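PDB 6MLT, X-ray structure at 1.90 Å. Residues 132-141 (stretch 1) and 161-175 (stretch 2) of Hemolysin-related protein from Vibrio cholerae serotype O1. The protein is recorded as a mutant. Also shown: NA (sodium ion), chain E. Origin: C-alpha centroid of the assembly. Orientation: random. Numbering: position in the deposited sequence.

Stretch 1, residues 132-141: IKKQLLKSAS
Stretch 2 161-175: EILAADGVYSYESGL

Side chains, rather than backbone pairing, join these two stretches: a strand running roughly antiparallel to one strand of a hairpin is held by one leucine buried among side chains and backbone, a lysine over a tyrosine ring and a polar cluster that captures the turn after the strand. No backbone-to-backbone hydrogen bond links them, and 580 Å² is buried, both sides summed.

Stretch 1 is a strand from 132 to 137, with phi/psi of -120/-47 at K133, -137/156 at K134 and -125/123 at L136, followed by a loop in which S139 takes -70/-49 and A140 -108/175. In stretch 2, the strand that begins at E161 pairs antiparallel with strand 167-170. The rungs are I162 N to Y169 O at 2.6 Å, Y169 N to I162 O at 2.8 Å and A164 N to G167 O at 3.0 Å; A165 (-69/-27) and D166 (-116/7) make the turn. The chain then turns through Y171 (-54/-37), E172 (-85/-48) and S173 (-110/-3) and returns as strand 174-175, with S170 N to G174 O at 2.8 Å and G174 N to S170 O at 2.9 Å. S173 N donates to S170 OG at 3.0 Å within that turn. G167 (162/-176) and G174 (87/-152) both occupy backbone angles that call for glycine. The N-to-C directions of strands 132-137 and 167-170 differ by 141°, closer to antiparallel than to parallel, with the axes 9.0 Å apart at closest approach. The register is marked by the CA atoms of L136 and G174, 5.5 Å apart, and of A140 and D166, 6.0 Å apart.

L136 (m, chi2 t) points toward stretch 2 and is buried. Its CD1 lies 3.7 Å from I162 CD1, 4.1 Å from Y169 CB and 3.7 Å from S170 O, while its CD2 sits 3.8 Å from Y171 O and 4.3 Å from G174 CA.

K134 (m, t, p, t) also points toward stretch 2. Its aliphatic portion covers one face of the Y171 ring, with K134 CD 3.5 Å from Y171 CZ. K134 NZ is 4.8 Å from the ring centroid, 17° off the normal, a cation-pi arrangement, and donates to Y171 O at 2.9 Å. Y171 (t, chi2 79°) has its CA-to-CB bond directed away, yet its ring end comes nearer; its OH approaches K133 CE at 3.7 Å.

The loop is fixed by Y169 (m, chi2 75°) and D166 (p, chi2 -10°). Y169 OH donates to D166 OD1 at 2.7 Å and accepts from S139 N at 2.8 Å and 160°. A140 N donates to D166 OD2 at 2.7 Å and 172°, nearly linear. The phenol therefore relays between carboxylate and amide. L137 O lies at the tyrosine edge, 3.5 Å from Y169 CE2.

Two waters add bridges. Water 1 donates to L137 O at 2.8 Å and accepts from L175 N at 2.9 Å; water 2 lies 2.7 Å from S139 OG and donates to D166 O at 3.0 Å.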

# COMPACT_ATOMS: atom_id res chain seq x y z
N ILE A 132 -15.23 24.16 14.90
CA ILE A 132 -13.83 24.16 15.31
C ILE A 132 -13.69 23.47 16.65
O ILE A 132 -14.47 23.72 17.58
CB ILE A 132 -13.29 25.60 15.35
CG1 ILE A 132 -11.79 25.60 15.68
CG2 ILE A 132 -14.04 26.43 16.39
CD1 ILE A 132 -10.94 24.96 14.59
N LYS A 133 -12.70 22.60 16.76
CA LYS A 133 -12.40 21.87 17.98
C LYS A 133 -11.00 22.17 18.50
O LYS A 133 -10.83 22.44 19.69
CB LYS A 133 -12.57 20.37 17.74
CG LYS A 133 -12.23 19.48 18.92
CD LYS A 133 -12.68 18.05 18.65
CE LYS A 133 -12.17 17.08 19.70
NZ LYS A 133 -12.91 15.79 19.65
N LYS A 134 -9.99 22.12 17.62
CA LYS A 134 -8.64 22.50 17.98
C LYS A 134 -8.03 23.33 16.87
O LYS A 134 -8.44 23.26 15.70
CB LYS A 134 -7.74 21.28 18.24
CG LYS A 134 -8.06 20.52 19.51
CD LYS A 134 -6.84 19.74 20.03
CE LYS A 134 -5.80 20.68 20.63
NZ LYS A 134 -4.68 19.95 21.27
N GLN A 135 -7.05 24.14 17.25
CA GLN A 135 -6.24 24.90 16.31
C GLN A 135 -4.78 24.77 16.70
O GLN A 135 -4.44 24.77 17.89
CB GLN A 135 -6.66 26.38 16.28
CG GLN A 135 -8.06 26.59 15.70
CD GLN A 135 -8.46 28.05 15.65
OE1 GLN A 135 -8.59 28.70 16.68
NE2 GLN A 135 -8.66 28.57 14.44
N LEU A 136 -3.92 24.63 15.70
CA LEU A 136 -2.47 24.54 15.89
C LEU A 136 -1.82 25.62 15.05
O LEU A 136 -2.03 25.68 13.83
CB LEU A 136 -1.94 23.16 15.48
CG LEU A 136 -2.72 21.93 15.94
CD1 LEU A 136 -2.13 20.68 15.32
CD2 LEU A 136 -2.73 21.83 17.46
N LEU A 137 -1.03 26.48 15.69
CA LEU A 137 -0.38 27.57 14.99
C LEU A 137 0.65 27.02 14.00
O LEU A 137 1.50 26.21 14.37
CB LEU A 137 0.30 28.50 15.99
CG LEU A 137 0.94 29.77 15.44
CD1 LEU A 137 -0.13 30.73 14.93
CD2 LEU A 137 1.80 30.45 16.51
N LYS A 138 0.58 27.49 12.76
CA LYS A 138 1.42 26.95 11.71
C LYS A 138 2.82 27.54 11.75
O LYS A 138 3.06 28.63 12.28
CB LYS A 138 0.79 27.22 10.34
CG LYS A 138 -0.48 26.42 10.08
CD LYS A 138 -1.01 26.61 8.67
CE LYS A 138 -1.48 28.04 8.44
NZ LYS A 138 -2.12 28.19 7.10
N SER A 139 3.76 26.80 11.15
CA SER A 139 5.13 27.27 11.03
C SER A 139 5.23 28.43 10.05
O SER A 139 5.84 29.47 10.35
CB SER A 139 6.03 26.12 10.59
OG SER A 139 7.37 26.55 10.46
N ALA A 140 4.66 28.28 8.86
CA ALA A 140 4.75 29.27 7.81
C ALA A 140 3.41 29.98 7.64
O ALA A 140 2.41 29.63 8.28
CB ALA A 140 5.19 28.62 6.50
N SER A 141 3.39 30.98 6.77
CA SER A 141 2.18 31.71 6.47
C SER A 141 1.98 31.75 4.96
O SER A 141 2.92 31.57 4.18
CB SER A 141 2.22 33.13 7.05
OG SER A 141 3.48 33.72 6.82
N GLU A 161 0.40 12.34 14.79
CA GLU A 161 1.11 13.44 14.18
C GLU A 161 0.45 13.85 12.87
O GLU A 161 -0.20 13.05 12.19
CB GLU A 161 2.58 13.08 13.95
CG GLU A 161 3.42 13.09 15.22
CD GLU A 161 3.11 11.92 16.16
OE1 GLU A 161 3.12 10.76 15.69
OE2 GLU A 161 2.86 12.17 17.37
N ILE A 162 0.63 15.12 12.53
CA ILE A 162 0.02 15.74 11.36
C ILE A 162 1.16 16.20 10.46
O ILE A 162 1.98 17.04 10.86
CB ILE A 162 -0.88 16.92 11.77
CG1 ILE A 162 -2.03 16.42 12.64
CG2 ILE A 162 -1.42 17.66 10.56
CD1 ILE A 162 -2.77 17.53 13.39
N LEU A 163 1.25 15.62 9.26
CA LEU A 163 2.30 15.94 8.30
C LEU A 163 1.73 16.95 7.30
O LEU A 163 0.93 16.58 6.43
CB LEU A 163 2.79 14.68 7.59
CG LEU A 163 2.92 13.40 8.40
CD1 LEU A 163 3.41 12.26 7.50
CD2 LEU A 163 3.84 13.57 9.57
N ALA A 164 2.14 18.20 7.41
CA ALA A 164 1.59 19.29 6.62
C ALA A 164 2.67 19.90 5.73
O ALA A 164 3.83 19.49 5.76
CB ALA A 164 0.96 20.36 7.51
N ALA A 165 2.29 20.93 4.98
CA ALA A 165 3.16 21.47 3.94
C ALA A 165 4.39 22.17 4.51
O ALA A 165 5.42 22.24 3.84
CB ALA A 165 2.38 22.45 3.06
N ASP A 166 4.29 22.70 5.73
CA ASP A 166 5.36 23.52 6.30
C ASP A 166 5.99 22.90 7.54
O ASP A 166 6.82 23.56 8.19
CB ASP A 166 4.83 24.91 6.64
CG ASP A 166 3.69 24.90 7.68
OD1 ASP A 166 3.17 23.81 8.03
OD2 ASP A 166 3.33 25.99 8.15
N GLY A 167 5.63 21.68 7.89
CA GLY A 167 6.19 21.04 9.06
C GLY A 167 5.35 19.86 9.51
O GLY A 167 4.36 19.49 8.88
N VAL A 168 5.79 19.29 10.62
CA VAL A 168 5.14 18.15 11.26
C VAL A 168 4.65 18.61 12.62
O VAL A 168 5.40 19.25 13.37
CB VAL A 168 6.09 16.95 11.40
CG1 VAL A 168 5.44 15.83 12.22
CG2 VAL A 168 6.49 16.47 10.02
N TYR A 169 3.40 18.27 12.94
CA TYR A 169 2.71 18.75 14.12
C TYR A 169 2.21 17.57 14.95
O TYR A 169 1.86 16.51 14.42
CB TYR A 169 1.52 19.63 13.75
CG TYR A 169 1.87 20.84 12.91
CD1 TYR A 169 2.17 20.72 11.56
CD2 TYR A 169 1.88 22.12 13.47
CE1 TYR A 169 2.48 21.83 10.79
CE2 TYR A 169 2.18 23.22 12.72
CZ TYR A 169 2.48 23.08 11.38
OH TYR A 169 2.79 24.20 10.64
N SER A 170 2.16 17.78 16.26
CA SER A 170 1.49 16.89 17.19
C SER A 170 0.08 17.40 17.44
O SER A 170 -0.12 18.60 17.67
CB SER A 170 2.26 16.81 18.51
OG SER A 170 1.41 16.37 19.56
N TYR A 171 -0.90 16.49 17.40
CA TYR A 171 -2.27 16.88 17.70
C TYR A 171 -2.36 17.56 19.06
O TYR A 171 -3.12 18.53 19.23
CB TYR A 171 -3.18 15.65 17.66
CG TYR A 171 -4.60 15.94 18.09
CD1 TYR A 171 -5.50 16.53 17.22
CD2 TYR A 171 -5.04 15.63 19.37
CE1 TYR A 171 -6.80 16.81 17.60
CE2 TYR A 171 -6.35 15.90 19.76
CZ TYR A 171 -7.22 16.49 18.87
OH TYR A 171 -8.52 16.77 19.24
N GLU A 172 -1.57 17.10 20.02
CA GLU A 172 -1.61 17.62 21.38
C GLU A 172 -0.74 18.86 21.57
O GLU A 172 -1.20 19.85 22.14
CB GLU A 172 -1.16 16.53 22.36
N SER A 173 0.50 18.84 21.09
CA SER A 173 1.47 19.86 21.47
C SER A 173 1.83 20.81 20.34
O SER A 173 2.59 21.76 20.57
CB SER A 173 2.74 19.20 22.01
OG SER A 173 3.44 18.53 20.98
N GLY A 174 1.31 20.61 19.14
CA GLY A 174 1.55 21.54 18.05
C GLY A 174 2.83 21.27 17.28
O GLY A 174 3.30 20.13 17.21
N LEU A 175 3.41 22.33 16.71
CA LEU A 175 4.54 22.19 15.80
C LEU A 175 5.69 21.43 16.46
O LEU A 175 6.13 21.76 17.57
CB LEU A 175 5.02 23.58 15.37
CG LEU A 175 6.21 23.64 14.41
CD1 LEU A 175 5.84 23.07 13.06
CD2 LEU A 175 6.70 25.07 14.27
NA NA E . 2.92 9.80 17.86
O HOH W 1 1.65 24.66 16.65
O HOH W 2 8.09 26.21 7.87